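Local coordinates for nickel ABC transporter (Nickel-binding protein) (Bacillus halodurans, PDB 3T66), which probably binds solutes such as nickel or peptides outside the cell membrane and hands them to an ABC importer for uptake, at residues 334-337 / 343-346; 286-291 / 454-459; 27-32 / 97-102; 91-96 / 113-118; 400-405 / 411-416. All blocks are in the same frame, centred on the assembly; numbering follows the deposited sequence.

Contact 1. Residues 334-337 / 343-346; sequences VLTY and LPLI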
# COMPACT_ATOMS: atom_id res chain seq x y z
N VAL A 334 19.90 -5.97 -16.23
CA VAL A 334 18.82 -5.92 -15.22
C VAL A 334 19.37 -5.59 -13.84
O VAL A 334 19.95 -6.46 -13.21
CB VAL A 334 18.09 -7.28 -15.11
N LEU A 335 19.21 -4.36 -13.36
CA LEU A 335 19.58 -4.02 -11.99
C LEU A 335 18.68 -4.71 -11.00
O LEU A 335 17.59 -5.15 -11.33
CB LEU A 335 19.40 -2.54 -11.71
CG LEU A 335 19.65 -1.56 -12.83
CD1 LEU A 335 18.88 -0.33 -12.53
CD2 LEU A 335 21.11 -1.24 -12.91
N THR A 336 19.15 -4.75 -9.76
CA THR A 336 18.40 -5.25 -8.63
C THR A 336 19.05 -4.66 -7.38
O THR A 336 20.07 -3.96 -7.50
CB THR A 336 18.38 -6.78 -8.60
OG1 THR A 336 17.50 -7.22 -7.58
CG2 THR A 336 19.75 -7.31 -8.32
N TYR A 337 18.47 -4.90 -6.19
CA TYR A 337 19.03 -4.36 -4.94
C TYR A 337 18.71 -5.14 -3.64
O TYR A 337 17.93 -6.11 -3.65
CB TYR A 337 18.74 -2.86 -4.77
CG TYR A 337 17.28 -2.46 -4.88
CD1 TYR A 337 16.57 -2.02 -3.77
CD2 TYR A 337 16.62 -2.51 -6.11
CE1 TYR A 337 15.24 -1.64 -3.89
CE2 TYR A 337 15.28 -2.14 -6.24
CZ TYR A 337 14.60 -1.71 -5.12
OH TYR A 337 13.28 -1.35 -5.26
N LEU A 343 13.71 -9.75 -4.41
CA LEU A 343 13.92 -9.08 -5.70
C LEU A 343 15.12 -9.65 -6.48
O LEU A 343 14.92 -10.10 -7.63
CB LEU A 343 14.05 -7.57 -5.54
CG LEU A 343 12.86 -6.71 -5.12
CD1 LEU A 343 13.37 -5.30 -4.92
CD2 LEU A 343 11.77 -6.70 -6.16
N PRO A 344 16.34 -9.66 -5.87
CA PRO A 344 17.52 -10.33 -6.41
C PRO A 344 17.28 -11.77 -6.85
O PRO A 344 17.92 -12.24 -7.77
CB PRO A 344 18.47 -10.30 -5.24
CG PRO A 344 18.20 -9.03 -4.64
CD PRO A 344 16.72 -8.92 -4.66
N LEU A 345 16.36 -12.46 -6.20
CA LEU A 345 16.00 -13.79 -6.66
C LEU A 345 15.19 -13.76 -7.94
O LEU A 345 15.33 -14.69 -8.76
CB LEU A 345 15.28 -14.57 -5.55
CG LEU A 345 16.24 -14.97 -4.41
CD1 LEU A 345 15.55 -14.93 -3.05
CD2 LEU A 345 16.91 -16.36 -4.65
N ILE A 346 14.36 -12.72 -8.14
CA ILE A 346 13.58 -12.61 -9.38
C ILE A 346 14.59 -12.29 -10.48
O ILE A 346 14.58 -12.92 -11.55
CB ILE A 346 12.41 -11.59 -9.29
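L343, at the start of helix 343-356, sends its side chain toward the end of strand 328-336, where T336 and Y337 receive it. Its CB lies 4.0 Å from OG1 of T336, an apolar carbon resting beside a hydroxyl. CG stands anti to the carbonyl carbon (chi1 -68°), and this carries the fork of the chain toward the tyrosine ring. There the CD1 branch settles over one face of Y337, with CD1 of L343 3.8 Å from CZ and 4.0 Å from the phenolic OH. The methyl lies 24° off the ring normal, displaced toward the rim, and makes a CH-pi contact. Leucine suits the place because its fork carries a methyl far enough from the backbone to lie on the ring.

Beside it, OG1 of T336 comes 3.2 Å from N of P344, a nitrogen with no hydrogen to offer, so the two are in contact without a hydrogen bond. In the first turn of a helix that lack costs little, because backbone N-H groups there have no preceding turn to bond to.

Y337 also lies on I382 and Y384, and T336 on T383, all of strand 381-387, while the backbone of L335 bonds to L381 and T383. Strand 328-336 pairs in parallel with both strand 381-387 and strand 360-365, and helix 343-356 lies between it and the latter in the chain.

Contact 2. Residues 286-291 / 454-459; sequences PFIPTL and LIHPSA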
# COMPACT_ATOMS: atom_id res chain seq x y z
N PRO A 286 -0.62 -3.22 -12.31
CA PRO A 286 -0.15 -2.43 -11.21
C PRO A 286 -1.15 -2.44 -10.08
O PRO A 286 -0.74 -2.36 -8.95
CB PRO A 286 -0.06 -1.06 -11.80
CG PRO A 286 -1.09 -1.03 -12.74
CD PRO A 286 -1.16 -2.36 -13.37
N PHE A 287 -2.45 -2.62 -10.38
CA PHE A 287 -3.52 -2.48 -9.39
C PHE A 287 -4.18 -3.78 -9.06
O PHE A 287 -4.46 -4.57 -9.97
CB PHE A 287 -4.62 -1.54 -9.89
CG PHE A 287 -4.11 -0.20 -10.35
CD1 PHE A 287 -3.25 0.54 -9.56
CD2 PHE A 287 -4.47 0.29 -11.58
CE1 PHE A 287 -2.78 1.73 -9.97
CE2 PHE A 287 -4.01 1.48 -11.98
CZ PHE A 287 -3.16 2.22 -11.16
N ILE A 288 -4.49 -3.97 -7.78
CA ILE A 288 -5.10 -5.21 -7.34
C ILE A 288 -6.51 -5.37 -7.85
O ILE A 288 -7.27 -4.42 -7.97
CB ILE A 288 -5.06 -5.41 -5.82
CG1 ILE A 288 -5.45 -4.15 -5.09
CG2 ILE A 288 -3.69 -5.84 -5.38
CD1 ILE A 288 -6.12 -4.48 -3.84
N PRO A 289 -6.89 -6.61 -8.12
CA PRO A 289 -8.13 -6.75 -8.81
C PRO A 289 -9.33 -6.09 -8.09
O PRO A 289 -10.19 -5.55 -8.76
CB PRO A 289 -8.29 -8.28 -8.90
CG PRO A 289 -6.85 -8.81 -8.72
CD PRO A 289 -6.32 -7.90 -7.70
N THR A 290 -9.36 -6.10 -6.77
CA THR A 290 -10.55 -5.67 -6.02
C THR A 290 -10.83 -4.16 -6.06
O THR A 290 -11.90 -3.69 -5.65
CB THR A 290 -10.47 -6.16 -4.59
OG1 THR A 290 -9.14 -6.64 -4.34
CG2 THR A 290 -11.37 -7.32 -4.41
N LEU A 291 -9.86 -3.41 -6.59
CA LEU A 291 -9.95 -1.96 -6.71
C LEU A 291 -11.02 -1.64 -7.71
O LEU A 291 -11.24 -2.42 -8.63
CB LEU A 291 -8.62 -1.38 -7.13
CG LEU A 291 -7.63 -1.12 -6.00
CD1 LEU A 291 -6.23 -1.06 -6.55
CD2 LEU A 291 -7.90 0.20 -5.28
N LEU A 454 4.72 -8.15 -11.87
CA LEU A 454 4.98 -9.50 -11.41
C LEU A 454 4.05 -9.96 -10.32
O LEU A 454 3.11 -10.72 -10.56
CB LEU A 454 6.41 -9.56 -10.91
CG LEU A 454 7.40 -9.14 -11.98
CD1 LEU A 454 8.77 -8.93 -11.34
CD2 LEU A 454 7.43 -10.21 -13.06
N ILE A 455 4.30 -9.51 -9.10
CA ILE A 455 3.45 -9.95 -8.01
C ILE A 455 2.93 -8.86 -7.04
O ILE A 455 3.35 -7.67 -7.05
CB ILE A 455 4.10 -11.07 -7.19
CG1 ILE A 455 5.30 -10.56 -6.42
CG2 ILE A 455 4.48 -12.28 -8.09
CD1 ILE A 455 5.76 -11.52 -5.31
N HIS A 456 2.00 -9.30 -6.22
CA HIS A 456 1.45 -8.52 -5.14
C HIS A 456 1.85 -9.27 -3.87
O HIS A 456 1.29 -10.32 -3.58
CB HIS A 456 -0.09 -8.49 -5.23
CG HIS A 456 -0.64 -7.82 -6.45
ND1 HIS A 456 -0.19 -6.60 -6.91
CD2 HIS A 456 -1.64 -8.19 -7.29
CE1 HIS A 456 -0.88 -6.25 -7.98
NE2 HIS A 456 -1.77 -7.20 -8.23
N PRO A 457 2.81 -8.74 -3.11
CA PRO A 457 3.16 -9.46 -1.88
C PRO A 457 2.07 -9.35 -0.77
O PRO A 457 1.48 -8.24 -0.54
CB PRO A 457 4.50 -8.83 -1.46
CG PRO A 457 4.47 -7.45 -2.06
CD PRO A 457 3.59 -7.50 -3.29
N SER A 458 1.84 -10.48 -0.08
CA SER A 458 0.79 -10.60 0.95
C SER A 458 1.15 -10.16 2.34
O SER A 458 2.25 -10.40 2.82
CB SER A 458 0.27 -12.02 1.02
OG SER A 458 -0.46 -12.32 -0.15
N ALA A 459 0.20 -9.50 3.00
CA ALA A 459 0.32 -9.30 4.42
C ALA A 459 -0.19 -10.58 5.01
O ALA A 459 -1.20 -11.15 4.53
CB ALA A 459 -0.48 -8.15 4.89
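The imidazole of H456 carries CG2 of I288 over the middle of one face, the methyl 3.6 Å from the ring centroid and only 7° off its normal, a CH-pi contact. At the ring edge, near its plane, the carbonyl oxygen of P286 stands 4.0 Å from CE1 of H456. The other flat group, the phenyl of F287, turns away from the strand: CG of P286 covers one of its faces at a height of 3.8 Å, and F293 meets it edge-to-face.

I288 places CG2 anti to its carbonyl carbon and leaves CG1 in the more hindered site between N and C (chi1 45°), which sets the methyl above the imidazole. A beta-branched residue is apt here, since a methyl held close to the backbone can sit squarely over a ring. ND1 of H456 has a weak hydrogen bond to OG1 of T241, and that same hydroxyl, with OG1 of T388, also bonds to O of P286. Replacing H456 by an alanine would probably open a gap beneath CG2 of I288 and leave T241 without its imidazole mate.

I288 also opens a type I beta turn that runs to L291, closed by L291 N to I288 O at 3.1 Å, with P289 in a position where proline is favoured. The arrangement is that of a loop, following strand 280-282, laid over H456 of the long strand 451-464.

Contact 3. Residues 27-32 / 97-102; sequences DPHVDM and ERALDE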
# COMPACT_ATOMS: atom_id res chain seq x y z
N ASP A 27 1.98 9.62 19.69
CA ASP A 27 1.43 10.79 19.09
C ASP A 27 1.00 10.48 17.63
O ASP A 27 1.87 10.42 16.74
CB ASP A 27 2.44 11.89 19.13
CG ASP A 27 1.88 13.18 18.64
OD1 ASP A 27 2.49 14.22 18.93
OD2 ASP A 27 0.82 13.16 17.97
N PRO A 28 -0.32 10.33 17.37
CA PRO A 28 -0.74 9.94 16.02
C PRO A 28 -0.22 10.90 14.96
O PRO A 28 -0.18 10.57 13.78
CB PRO A 28 -2.25 10.04 16.10
CG PRO A 28 -2.48 11.08 17.12
CD PRO A 28 -1.46 10.79 18.16
N HIS A 29 0.19 12.07 15.39
CA HIS A 29 0.73 13.05 14.47
C HIS A 29 2.20 12.92 14.11
O HIS A 29 2.55 13.09 12.96
CB HIS A 29 0.39 14.46 14.92
CG HIS A 29 -1.08 14.71 14.95
ND1 HIS A 29 -1.65 15.73 15.67
CD2 HIS A 29 -2.10 14.02 14.38
CE1 HIS A 29 -2.96 15.69 15.53
NE2 HIS A 29 -3.27 14.66 14.75
N VAL A 30 3.06 12.60 15.08
CA VAL A 30 4.47 12.38 14.80
C VAL A 30 4.75 10.90 14.46
O VAL A 30 5.78 10.58 13.88
CB VAL A 30 5.39 12.89 15.96
N ASP A 31 3.88 9.99 14.87
CA ASP A 31 4.25 8.58 14.95
C ASP A 31 4.70 7.76 13.76
O ASP A 31 5.70 7.10 13.86
CB ASP A 31 3.16 7.79 15.66
N MET A 32 4.01 7.75 12.66
CA MET A 32 4.60 7.08 11.51
C MET A 32 4.51 5.57 11.56
O MET A 32 4.88 4.90 10.63
CB MET A 32 6.07 7.43 11.42
CG MET A 32 6.44 8.39 10.33
SD MET A 32 5.21 8.60 9.04
CE MET A 32 6.16 8.20 7.59
N GLU A 97 -5.25 21.11 12.75
CA GLU A 97 -4.21 22.13 12.98
C GLU A 97 -3.03 21.71 13.79
O GLU A 97 -1.89 21.93 13.39
CB GLU A 97 -4.82 23.31 13.63
CG GLU A 97 -5.81 23.85 12.71
CD GLU A 97 -6.03 25.29 12.94
OE1 GLU A 97 -5.71 25.75 14.07
OE2 GLU A 97 -6.54 25.95 11.99
N ARG A 98 -3.30 21.10 14.93
CA ARG A 98 -2.26 20.59 15.75
C ARG A 98 -1.44 19.67 14.88
O ARG A 98 -0.23 19.54 15.08
CB ARG A 98 -2.85 19.83 16.92
CG ARG A 98 -1.87 19.43 17.98
CD ARG A 98 -1.20 18.17 17.60
NE ARG A 98 -0.14 17.78 18.53
CZ ARG A 98 0.21 16.52 18.81
NH1 ARG A 98 1.20 16.30 19.64
NH2 ARG A 98 -0.42 15.47 18.28
N ALA A 99 -2.07 19.07 13.88
CA ALA A 99 -1.32 18.09 13.09
C ALA A 99 -0.45 18.75 12.03
O ALA A 99 0.63 18.24 11.72
CB ALA A 99 -2.26 17.08 12.45
N LEU A 100 -0.92 19.86 11.47
CA LEU A 100 -0.12 20.57 10.49
C LEU A 100 1.06 21.28 11.16
O LEU A 100 2.12 21.42 10.54
CB LEU A 100 -0.96 21.53 9.68
CG LEU A 100 -2.10 20.91 8.85
CD1 LEU A 100 -3.32 21.83 8.75
CD2 LEU A 100 -1.64 20.45 7.45
N ASP A 101 0.93 21.71 12.42
CA ASP A 101 2.01 22.47 13.03
C ASP A 101 3.00 21.58 13.69
O ASP A 101 3.96 22.08 14.23
CB ASP A 101 1.52 23.53 14.02
CG ASP A 101 0.89 24.75 13.29
OD1 ASP A 101 -0.37 24.75 13.08
OD2 ASP A 101 1.66 25.68 12.87
N GLU A 102 2.76 20.28 13.62
CA GLU A 102 3.60 19.30 14.30
C GLU A 102 4.37 18.36 13.34
O GLU A 102 5.44 17.84 13.70
CB GLU A 102 2.75 18.48 15.29
CG GLU A 102 3.45 18.10 16.62
CD GLU A 102 3.72 19.31 17.55
OE1 GLU A 102 2.82 20.18 17.75
OE2 GLU A 102 4.85 19.39 18.09
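OD2 of D27 is gripped by NH2 of R98 at 2.6 Å and, less surely, by the backbone N of H29, which would make an Asx turn. The arginine nitrogen meets OD2 on its syn side, 25° out of the carboxylate plane. NH1 of R98 reaches OD1 of D27 at 2.5 Å, but that bond is weak in angle. The carboxylate and guanidinium planes are nearly parallel, 9° apart, but stepped, so the bond to OD2 is tilted from both. R98 gets there with CG anti to its backbone N (chi1 -171°) and a bend at chi2.

Next to the pair, CB of A99 sits over the centre of the H29 ring, 3.4 Å from its centroid; the small residue lets the imidazole lie against the helix. NE2 of H29 is held by a weak hydrogen bond to O of S143. A leucine in place of R98 would probably leave the buried carboxylate of D27 without its charge partner.

F152 adds a cation-pi contact to R98, and OE1 of E102 forms a long salt bridge to its NE, 3.9 Å away. With D27 close, E102 at longer range and F152 against it, the arginine is likely to keep its charge, and its closeness would favour an ionised D27.

Contact 4. Residues 91-96 / 113-118; sequences AVKASL and DEIEAD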
# COMPACT_ATOMS: atom_id res chain seq x y z
N ALA A 91 -13.50 20.91 17.14
CA ALA A 91 -12.59 19.93 17.63
C ALA A 91 -11.74 19.38 16.52
O ALA A 91 -10.60 19.08 16.70
CB ALA A 91 -13.34 18.84 18.26
N VAL A 92 -12.34 19.20 15.37
CA VAL A 92 -11.70 18.60 14.25
C VAL A 92 -10.76 19.59 13.61
O VAL A 92 -9.73 19.22 13.03
CB VAL A 92 -12.72 18.11 13.23
CG1 VAL A 92 -12.03 17.48 12.04
CG2 VAL A 92 -13.66 17.11 13.89
N LYS A 93 -11.10 20.86 13.72
CA LYS A 93 -10.21 21.92 13.27
C LYS A 93 -8.95 21.87 14.10
O LYS A 93 -7.86 21.71 13.57
CB LYS A 93 -10.88 23.28 13.43
CG LYS A 93 -9.99 24.38 13.00
CD LYS A 93 -10.72 25.66 12.68
CE LYS A 93 -9.75 26.82 12.93
NZ LYS A 93 -9.92 27.99 12.03
N ALA A 94 -9.11 21.96 15.40
CA ALA A 94 -7.98 21.89 16.31
C ALA A 94 -7.03 20.78 15.95
O ALA A 94 -5.83 20.99 15.90
CB ALA A 94 -8.47 21.70 17.73
N SER A 95 -7.58 19.59 15.71
CA SER A 95 -6.80 18.40 15.55
C SER A 95 -6.07 18.43 14.22
O SER A 95 -4.89 18.10 14.13
CB SER A 95 -7.70 17.17 15.64
OG SER A 95 -6.99 16.00 15.23
N LEU A 96 -6.78 18.84 13.19
CA LEU A 96 -6.12 19.01 11.93
C LEU A 96 -4.98 19.97 12.10
O LEU A 96 -3.86 19.68 11.69
CB LEU A 96 -7.09 19.50 10.85
CG LEU A 96 -8.04 18.40 10.36
CD1 LEU A 96 -9.05 18.94 9.34
CD2 LEU A 96 -7.25 17.27 9.80
N ASP A 113 -4.57 25.65 2.87
CA ASP A 113 -4.54 27.06 3.15
C ASP A 113 -5.31 27.56 4.35
O ASP A 113 -4.81 28.31 5.13
CB ASP A 113 -5.00 27.84 1.95
CG ASP A 113 -4.32 29.14 1.83
OD1 ASP A 113 -4.57 30.02 2.65
OD2 ASP A 113 -3.51 29.31 0.91
N GLU A 114 -6.53 27.10 4.51
CA GLU A 114 -7.39 27.64 5.54
C GLU A 114 -8.39 26.62 5.96
O GLU A 114 -8.67 25.71 5.24
CB GLU A 114 -8.12 28.85 5.03
N ILE A 115 -8.93 26.78 7.14
CA ILE A 115 -9.98 25.85 7.55
C ILE A 115 -10.98 26.64 8.37
O ILE A 115 -10.67 26.99 9.47
CB ILE A 115 -9.47 24.73 8.47
CG1 ILE A 115 -8.25 24.04 7.90
CG2 ILE A 115 -10.55 23.68 8.69
CD1 ILE A 115 -7.84 22.79 8.67
N GLU A 116 -12.15 26.94 7.84
CA GLU A 116 -13.18 27.64 8.62
C GLU A 116 -14.14 26.57 9.22
O GLU A 116 -14.40 25.56 8.58
CB GLU A 116 -13.91 28.72 7.78
N ALA A 117 -14.64 26.79 10.44
CA ALA A 117 -15.55 25.84 11.10
C ALA A 117 -16.96 26.40 11.46
O ALA A 117 -17.10 27.58 11.84
CB ALA A 117 -14.89 25.28 12.33
N ASP A 118 -18.00 25.56 11.33
CA ASP A 118 -19.36 25.88 11.82
C ASP A 118 -20.14 24.61 12.20
O ASP A 118 -20.45 23.77 11.33
CB ASP A 118 -20.19 26.68 10.79
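Along strand 112-118, I115 is the first residue to meet segment 91-96 of helix 89-100, and it does so with both side chain and backbone. Its CG1 stands anti to the carbonyl carbon (chi1 -51°), which carries CD1 toward the helix, 4.0 Å from CB of L96. CD1 of I115 also lies 4.1 Å from CD1 of L96, against both the base and one methyl of the leucine, and the two side chains cross at about a right angle. Isoleucine, beta-branched and at home in a strand, and leucine, common in helices, give the two elements apolar surfaces that fit together.

The carbonyl of I115 takes the ammonium of K93, NZ to O 2.8 Å, almost in line with the C=O bond at 176°. A lysine serves well because its chain, anti to the backbone N at chi1 and nearly extended as far as CE, spans from helix to strand before turning at the last torsion. NZ has a further, weak and long ion pair with E97.

E116 turns its CB away, and A117 comes back toward the helix: its CB touches CD of K93 at 4.2 Å, a small residue leaving room for the lysine chain.

Helix 91-96 and strand 113-118 run nearly antiparallel (159°), their axes 8.9 Å apart at closest. The strand is outermost in a four-stranded antiparallel sheet; the backbones of E114 and E116 hydrogen-bond to those of T125 and H123, and I115 also packs on L122 and I124.

Contact 5. Residues 400-405 / 411-416; sequences ATYHPT and SSVNDP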
# COMPACT_ATOMS: atom_id res chain seq x y z
N ALA A 400 3.46 10.16 -11.17
CA ALA A 400 4.85 10.06 -10.84
C ALA A 400 5.60 9.15 -11.81
O ALA A 400 6.75 9.43 -12.18
CB ALA A 400 5.03 9.59 -9.44
N THR A 401 4.98 8.09 -12.26
CA THR A 401 5.75 7.08 -13.00
C THR A 401 5.65 7.17 -14.54
O THR A 401 6.48 6.60 -15.29
CB THR A 401 5.38 5.70 -12.47
OG1 THR A 401 5.41 5.74 -11.03
CG2 THR A 401 6.32 4.66 -12.96
N TYR A 402 4.65 7.91 -15.01
CA TYR A 402 4.28 7.86 -16.40
C TYR A 402 4.24 9.21 -17.07
O TYR A 402 4.49 9.30 -18.26
CB TYR A 402 2.93 7.18 -16.53
CG TYR A 402 2.99 5.75 -16.11
CD1 TYR A 402 3.66 4.81 -16.92
CD2 TYR A 402 2.41 5.32 -14.92
CE1 TYR A 402 3.73 3.48 -16.56
CE2 TYR A 402 2.48 3.99 -14.54
CZ TYR A 402 3.14 3.07 -15.37
OH TYR A 402 3.23 1.73 -15.03
N HIS A 403 3.90 10.26 -16.34
CA HIS A 403 3.85 11.55 -16.98
C HIS A 403 5.26 12.05 -17.28
O HIS A 403 6.15 11.87 -16.47
CB HIS A 403 3.09 12.55 -16.13
CG HIS A 403 2.93 13.86 -16.79
ND1 HIS A 403 3.99 14.72 -17.02
CD2 HIS A 403 1.84 14.47 -17.31
CE1 HIS A 403 3.56 15.80 -17.64
NE2 HIS A 403 2.26 15.68 -17.81
N PRO A 404 5.48 12.64 -18.48
CA PRO A 404 6.78 13.25 -18.85
C PRO A 404 7.46 13.98 -17.69
O PRO A 404 8.65 13.81 -17.49
CB PRO A 404 6.39 14.26 -19.95
CG PRO A 404 5.03 13.79 -20.50
CD PRO A 404 4.54 12.65 -19.62
N THR A 405 6.70 14.76 -16.92
CA THR A 405 7.21 15.56 -15.82
C THR A 405 7.41 14.73 -14.53
O THR A 405 7.93 15.22 -13.54
CB THR A 405 6.22 16.74 -15.52
N SER A 411 12.17 6.03 -16.75
CA SER A 411 12.28 5.27 -17.93
C SER A 411 12.13 6.17 -19.16
O SER A 411 11.91 5.68 -20.28
CB SER A 411 11.25 4.17 -17.87
OG SER A 411 11.44 3.53 -16.63
N SER A 412 12.26 7.49 -18.95
CA SER A 412 12.08 8.45 -20.04
C SER A 412 10.74 8.16 -20.78
O SER A 412 10.65 8.25 -22.01
CB SER A 412 13.31 8.44 -20.97
N VAL A 413 9.72 7.79 -20.00
CA VAL A 413 8.39 7.41 -20.51
C VAL A 413 7.68 8.64 -20.97
O VAL A 413 7.50 9.60 -20.19
CB VAL A 413 7.45 6.87 -19.39
CG1 VAL A 413 6.12 6.45 -20.00
CG2 VAL A 413 8.12 5.73 -18.53
N ASN A 414 7.23 8.63 -22.23
CA ASN A 414 6.53 9.80 -22.72
C ASN A 414 5.62 9.52 -23.89
O ASN A 414 5.94 9.78 -25.03
CB ASN A 414 7.55 10.94 -22.96
CG ASN A 414 7.01 12.03 -23.87
OD1 ASN A 414 7.71 12.43 -24.80
ND2 ASN A 414 5.79 12.52 -23.60
N ASP A 415 4.45 9.00 -23.56
CA ASP A 415 3.48 8.62 -24.55
C ASP A 415 2.29 9.58 -24.47
O ASP A 415 1.59 9.64 -23.45
CB ASP A 415 3.04 7.20 -24.28
CG ASP A 415 2.18 6.64 -25.35
OD1 ASP A 415 2.51 5.49 -25.73
OD2 ASP A 415 1.20 7.32 -25.81
N PRO A 416 2.05 10.34 -25.56
CA PRO A 416 1.09 11.45 -25.50
C PRO A 416 -0.32 10.98 -25.23
O PRO A 416 -1.03 11.63 -24.49
CB PRO A 416 1.22 12.12 -26.87
CG PRO A 416 2.58 11.66 -27.38
CD PRO A 416 2.69 10.26 -26.88
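V413 makes the close-packed half of this contact, its two methyls set against the end of helix 395-402. CG2 of V413 lies 3.7 Å from O of T401, and CG1 lies 3.7 Å from O of Y402, so each branch rests on a carbonyl of the last turn. CG1 is anti to the valine N (chi1 -178°), which also brings it to the edge of the Y402 ring, 4.3 Å from CD1. A beta-branched residue suits the place, since both methyls start close to the backbone and spread over the helix end. The tyrosine ring itself is buried among L418, I422, I450 and F453, and its OH is hydrogen-bonded to the OH of Y397.

The other half is loose and open to solvent. There CG of P404 faces ND2 of N414 at 3.4 Å, the side chains crossing at about a right angle, a touch between an apolar ring and an exposed amide. Just before it H403 leaves the helical conformation, and its ND1 accepts the N-H of T405 at 2.7 Å, the donor close to the imidazole plane. ND2 of N409 links the two sides, bonding to O of both H403 and V413.

Beyond N414 comes D415, an N-cap residue whose OD2 makes a weak bond to the N of E417, followed by P416 in the first turn. The contact closes the short loop between helix 395-402 and helix 416-426, with an N-cap at the start of the second.

Overall arrangement
From the N terminus, contact 3 closes first, bringing the loop after strand 14-19 to helix 89-100. Contact 4 crosses it in sequence, because segment 91-96 precedes 97-102 on that same helix while 113-118 follows; the two touch through H29 CE1 and S95 O, 3.4 Å apart. They tie the early loop, the helix and the four-stranded sheet into one region. Contact 2 spans a long loop, bringing the chain after strand 280-282 to strand 451-464. Within it fall contact 1, joining strand 328-336 to helix 343-356, and then contact 5, joining the end of helix 395-402 to the loop before helix 416-426. Contacts 1 and 4 lie on opposite sides of the chain's centre, their centres about 46 Å apart.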